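Local coordinates for Non-structural protein NS1 (Murine minute virus, PDB 4R94) that nicks viral DNA at the replication origin through its N-terminal nuclease domain and unwinds it with an ATP-driven helicase, at residues Phe26-Leu37 with Ile176-Leu186. Sequence-based numbering, arbitrary orientation.
Sequences FSFVFKNENVQL and IAEDNEWVTLL
S27 and L186 open an antiparallel strand pairing in the HUH-type nickase domain, and the contact illustrates how a short pairing can give way to an aromatic side chain held between a helix end and the outgoing chain. The L186 N-H meets S27 O at 2.9 Å, almost straight (169°), while a water joins S27 N to L186 O. F28, in a non-hydrogen-bonded pair with L185, puts its CE1 3.6 Å from L185 CD1 on the face covered by helix 142-160. V29 and T184 exchange two backbone bonds and lie side by side on the other face, V29 CB 3.4 Å from T184 OG1. There V29 also touches H129, a magnesium ligand, which places this strand pair beside the metal site. F30 returns to the first face, where V183 CG2 covers its ring in a CH-pi contact, 4.1 Å from the centroid.

At K31 the last backbone bond runs from its N-H to W182 O; the extended side chain crosses T184 and reaches E181 O through a water. The W182 indole is sandwiched: A177 CA lies over one face, and on the opposite face N32 CA sits 3.8 Å from the centroid of the six-membered ring, with E33 N beside it. E33 crosses the indole obliquely, its CD 3.6 Å from W182 NE1 and its carboxylate turned 46° from the ring, and waters link it to N180, in the Schellman motif that ends helix 167-179 with E181 as its C-prime residue. Beyond, V35 splits its branches: CG2 meets the indole edge in plane, whereas CG1, anti to the backbone N (chi1 178°), meets I176 CD1 tip to tip at 3.8 Å.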
loop_
_atom_site.group_PDB
_atom_site.type_symbol
_atom_site.label_atom_id
_atom_site.label_comp_id
_atom_site.label_asym_id
_atom_site.label_seq_id
_atom_site.Cartn_x
_atom_site.Cartn_y
_atom_site.Cartn_z
ATOM N N PHE A 26 -3.304 -12.797 -0.546
ATOM C CA PHE A 26 -1.884 -12.531 -0.717
ATOM C C PHE A 26 -1.453 -11.346 0.144
ATOM O O PHE A 26 -2.248 -10.455 0.445
ATOM C CB PHE A 26 -1.537 -12.187 -2.167
ATOM C CG PHE A 26 -1.817 -13.280 -3.168
ATOM C CD1 PHE A 26 -1.441 -14.591 -2.931
ATOM C CD2 PHE A 26 -2.415 -12.965 -4.377
ATOM C CE1 PHE A 26 -1.690 -15.580 -3.888
ATOM C CE2 PHE A 26 -2.668 -13.945 -5.325
ATOM C CZ PHE A 26 -2.307 -15.257 -5.071
ATOM N N SER A 27 -0.174 -11.320 0.490
ATOM C CA SER A 27 0.420 -10.183 1.169
ATOM C C SER A 27 1.549 -9.640 0.315
ATOM O O SER A 27 2.504 -10.361 0.002
ATOM C CB SER A 27 0.935 -10.598 2.553
ATOM O OG SER A 27 1.758 -9.581 3.119
ATOM N N PHE A 28 1.408 -8.388 -0.118
ATOM C CA PHE A 28 2.446 -7.700 -0.890
ATOM C C PHE A 28 2.979 -6.478 -0.152
ATOM O O PHE A 28 2.290 -5.894 0.682
ATOM C CB PHE A 28 1.911 -7.206 -2.247
ATOM C CG PHE A 28 1.398 -8.290 -3.144
ATOM C CD1 PHE A 28 2.274 -9.068 -3.885
ATOM C CD2 PHE A 28 0.032 -8.508 -3.273
ATOM C CE1 PHE A 28 1.809 -10.045 -4.727
ATOM C CE2 PHE A 28 -0.448 -9.501 -4.124
ATOM C CZ PHE A 28 0.451 -10.283 -4.830
ATOM N N VAL A 29 4.204 -6.081 -0.467
ATOM C CA VAL A 29 4.694 -4.766 -0.076
ATOM C C VAL A 29 5.179 -4.032 -1.319
ATOM O O VAL A 29 5.954 -4.569 -2.119
ATOM C CB VAL A 29 5.832 -4.847 0.965
ATOM C CG1 VAL A 29 6.359 -3.471 1.277
ATOM C CG2 VAL A 29 5.318 -5.498 2.239
ATOM N N PHE A 30 4.667 -2.817 -1.497
ATOM C CA PHE A 30 5.111 -1.913 -2.550
ATOM C C PHE A 30 6.129 -0.989 -1.923
ATOM O O PHE A 30 5.884 -0.412 -0.853
ATOM C CB PHE A 30 3.941 -1.113 -3.129
ATOM C CG PHE A 30 3.019 -1.912 -4.034
ATOM C CD1 PHE A 30 2.166 -2.881 -3.515
ATOM C CD2 PHE A 30 2.977 -1.642 -5.397
ATOM C CE1 PHE A 30 1.305 -3.591 -4.350
ATOM C CE2 PHE A 30 2.119 -2.337 -6.237
ATOM C CZ PHE A 30 1.283 -3.312 -5.723
ATOM N N LYS A 31 7.279 -0.844 -2.565
ATOM C CA LYS A 31 8.290 0.047 -1.993
ATOM C C LYS A 31 9.098 0.727 -3.068
ATOM O O LYS A 31 8.851 0.549 -4.255
ATOM C CB LYS A 31 9.217 -0.732 -1.058
ATOM C CG LYS A 31 10.037 -1.771 -1.767
ATOM C CD LYS A 31 10.746 -2.662 -0.747
ATOM C CE LYS A 31 11.386 -3.857 -1.411
ATOM N NZ LYS A 31 11.898 -4.818 -0.376
ATOM N N ASN A 32 10.057 1.532 -2.644
ATOM C CA ASN A 32 11.094 1.977 -3.568
ATOM C C ASN A 32 12.394 2.030 -2.793
ATOM O O ASN A 32 12.411 1.857 -1.572
ATOM C CB ASN A 32 10.763 3.314 -4.248
ATOM C CG ASN A 32 10.507 4.458 -3.277
ATOM O OD1 ASN A 32 11.037 4.498 -2.175
ATOM N ND2 ASN A 32 9.709 5.423 -3.720
ATOM N N GLU A 33 13.484 2.166 -3.526
ATOM C CA GLU A 33 14.813 2.219 -2.923
ATOM C C GLU A 33 15.515 3.391 -3.548
ATOM O O GLU A 33 15.163 3.814 -4.642
ATOM C CB GLU A 33 15.586 0.919 -3.156
ATOM C CG GLU A 33 14.937 -0.279 -2.481
ATOM C CD GLU A 33 15.606 -1.587 -2.813
ATOM O OE1 GLU A 33 16.617 -1.566 -3.548
ATOM O OE2 GLU A 33 15.108 -2.635 -2.335
ATOM N N ASN A 34 16.490 3.937 -2.840
ATOM C CA ASN A 34 17.221 5.094 -3.331
ATOM C C ASN A 34 18.102 4.743 -4.509
ATOM O O ASN A 34 18.699 3.660 -4.543
ATOM C CB ASN A 34 18.055 5.681 -2.204
ATOM C CG ASN A 34 17.203 6.162 -1.071
ATOM O OD1 ASN A 34 16.150 6.764 -1.293
ATOM N ND2 ASN A 34 17.635 5.883 0.161
ATOM N N VAL A 35 18.153 5.639 -5.495
ATOM C CA VAL A 35 18.905 5.373 -6.707
ATOM C C VAL A 35 19.704 6.610 -7.079
ATOM O O VAL A 35 19.201 7.723 -6.986
ATOM C CB VAL A 35 17.977 4.981 -7.889
ATOM C CG1 VAL A 35 18.791 4.754 -9.156
ATOM C CG2 VAL A 35 17.191 3.731 -7.550
ATOM N N GLN A 36 20.959 6.416 -7.468
ATOM C CA GLN A 36 21.701 7.511 -8.064
ATOM C C GLN A 36 22.131 7.126 -9.464
ATOM O O GLN A 36 22.847 6.144 -9.658
ATOM C CB GLN A 36 22.921 7.896 -7.229
ATOM C CG GLN A 36 23.530 9.189 -7.772
ATOM C CD GLN A 36 24.857 9.514 -7.143
ATOM O OE1 GLN A 36 25.899 9.034 -7.591
ATOM N NE2 GLN A 36 24.832 10.337 -6.101
ATOM N N LEU A 37 21.660 7.895 -10.436
ATOM C CA LEU A 37 21.961 7.671 -11.843
ATOM C C LEU A 37 22.703 8.879 -12.379
ATOM O O LEU A 37 22.143 9.973 -12.408
ATOM C CB LEU A 37 20.679 7.449 -12.650
ATOM C CG LEU A 37 19.827 6.233 -12.283
ATOM C CD1 LEU A 37 18.527 6.226 -13.077
ATOM C CD2 LEU A 37 20.620 4.970 -12.528
ATOM N N ILE A 176 15.881 -1.317 -12.689
ATOM C CA ILE A 176 16.238 -1.409 -11.274
ATOM C C ILE A 176 15.010 -1.774 -10.452
ATOM O O ILE A 176 15.066 -2.676 -9.618
ATOM C CB ILE A 176 16.838 -0.101 -10.735
ATOM C CG1 ILE A 176 18.243 0.113 -11.307
ATOM C CG2 ILE A 176 16.909 -0.125 -9.212
ATOM C CD1 ILE A 176 18.796 1.496 -11.041
ATOM N N ALA A 177 13.894 -1.097 -10.713
ATOM C CA ALA A 177 12.686 -1.331 -9.922
ATOM C C ALA A 177 12.166 -2.763 -10.085
ATOM O O ALA A 177 11.568 -3.323 -9.160
ATOM C CB ALA A 177 11.614 -0.327 -10.300
ATOM N N GLU A 178 12.420 -3.358 -11.247
ATOM C CA GLU A 178 12.004 -4.738 -11.493
ATOM C C GLU A 178 12.993 -5.768 -10.960
ATOM O O GLU A 178 12.610 -6.714 -10.267
ATOM C CB GLU A 178 11.798 -4.956 -12.986
ATOM C CG GLU A 178 10.725 -4.077 -13.564
ATOM C CD GLU A 178 9.894 -4.794 -14.592
ATOM O OE1 GLU A 178 10.203 -5.969 -14.889
ATOM O OE2 GLU A 178 8.928 -4.190 -15.099
ATOM N N ASP A 179 14.271 -5.584 -11.286
ATOM C CA ASP A 179 15.316 -6.527 -10.890
ATOM C C ASP A 179 15.453 -6.612 -9.378
ATOM O O ASP A 179 15.691 -7.689 -8.824
ATOM C CB ASP A 179 16.658 -6.133 -11.519
ATOM C CG ASP A 179 16.683 -6.354 -13.016
ATOM O OD1 ASP A 179 15.972 -7.264 -13.491
ATOM O OD2 ASP A 179 17.404 -5.614 -13.725
ATOM N N ASN A 180 15.278 -5.480 -8.707
ATOM C CA ASN A 180 15.398 -5.422 -7.262
ATOM C C ASN A 180 14.072 -5.611 -6.525
ATOM O O ASN A 180 13.989 -5.355 -5.321
ATOM C CB ASN A 180 16.025 -4.100 -6.836
ATOM C CG ASN A 180 17.522 -4.063 -7.086
ATOM O OD1 ASN A 180 18.307 -4.556 -6.280
ATOM N ND2 ASN A 180 17.920 -3.486 -8.199
ATOM N N GLU A 181 13.057 -6.048 -7.265
ATOM C CA GLU A 181 11.769 -6.438 -6.707
ATOM C C GLU A 181 11.187 -5.391 -5.773
ATOM O O GLU A 181 11.058 -5.620 -4.562
ATOM C CB GLU A 181 11.898 -7.773 -5.969
ATOM C CG GLU A 181 12.242 -8.925 -6.893
ATOM C CD GLU A 181 12.000 -10.283 -6.256
ATOM O OE1 GLU A 181 11.958 -10.383 -5.009
ATOM O OE2 GLU A 181 11.841 -11.252 -7.020
ATOM N N TRP A 182 10.829 -4.242 -6.341
ATOM C CA TRP A 182 10.205 -3.196 -5.548
ATOM C C TRP A 182 8.735 -3.511 -5.237
ATOM O O TRP A 182 8.058 -2.711 -4.587
ATOM C CB TRP A 182 10.312 -1.849 -6.270
ATOM C CG TRP A 182 11.707 -1.271 -6.249
ATOM C CD1 TRP A 182 12.855 -1.892 -5.844
ATOM C CD2 TRP A 182 12.087 0.053 -6.641
ATOM N NE1 TRP A 182 13.931 -1.034 -5.972
ATOM C CE2 TRP A 182 13.480 0.166 -6.459
ATOM C CE3 TRP A 182 11.380 1.155 -7.135
ATOM C CZ2 TRP A 182 14.183 1.335 -6.754
ATOM C CZ3 TRP A 182 12.075 2.315 -7.432
ATOM C CH2 TRP A 182 13.463 2.396 -7.237
ATOM N N VAL A 183 8.238 -4.648 -5.728
ATOM C CA VAL A 183 7.056 -5.246 -5.121
ATOM C C VAL A 183 7.456 -6.600 -4.578
ATOM O O VAL A 183 7.936 -7.438 -5.344
ATOM C CB VAL A 183 5.892 -5.445 -6.100
ATOM C CG1 VAL A 183 4.726 -6.081 -5.374
ATOM C CG2 VAL A 183 5.465 -4.100 -6.732
ATOM N N THR A 184 7.276 -6.819 -3.275
ATOM C CA THR A 184 7.599 -8.118 -2.685
ATOM C C THR A 184 6.322 -8.900 -2.372
ATOM O O THR A 184 5.256 -8.315 -2.183
ATOM C CB THR A 184 8.437 -7.977 -1.401
ATOM O OG1 THR A 184 7.692 -7.290 -0.388
ATOM C CG2 THR A 184 9.729 -7.232 -1.668
ATOM N N LEU A 185 6.460 -10.225 -2.305
ATOM C CA LEU A 185 5.373 -11.142 -1.977
ATOM C C LEU A 185 5.770 -11.967 -0.754
ATOM O O LEU A 185 6.879 -12.495 -0.705
ATOM C CB LEU A 185 5.084 -12.056 -3.170
ATOM C CG LEU A 185 4.216 -13.287 -2.916
ATOM C CD1 LEU A 185 2.753 -12.903 -2.743
ATOM C CD2 LEU A 185 4.425 -14.285 -4.057
ATOM N N LEU A 186 4.879 -12.070 0.220
ATOM C CA LEU A 186 5.161 -12.864 1.421
ATOM C C LEU A 186 5.273 -14.339 1.059
ATOM O O LEU A 186 4.387 -14.893 0.406
ATOM C CB LEU A 186 4.075 -12.679 2.479
ATOM C CG LEU A 186 4.401 -13.402 3.795
ATOM C CD1 LEU A 186 5.564 -12.707 4.485
ATOM C CD2 LEU A 186 3.180 -13.454 4.704
HETATM O O HOH W 1 1.423 -13.745 0.153
HETATM O O HOH W 2 12.838 -6.424 -2.504
HETATM O O HOH W 3 15.156 -5.071 -2.929
HETATM O O HOH W 4 17.616 -4.129 -3.423
#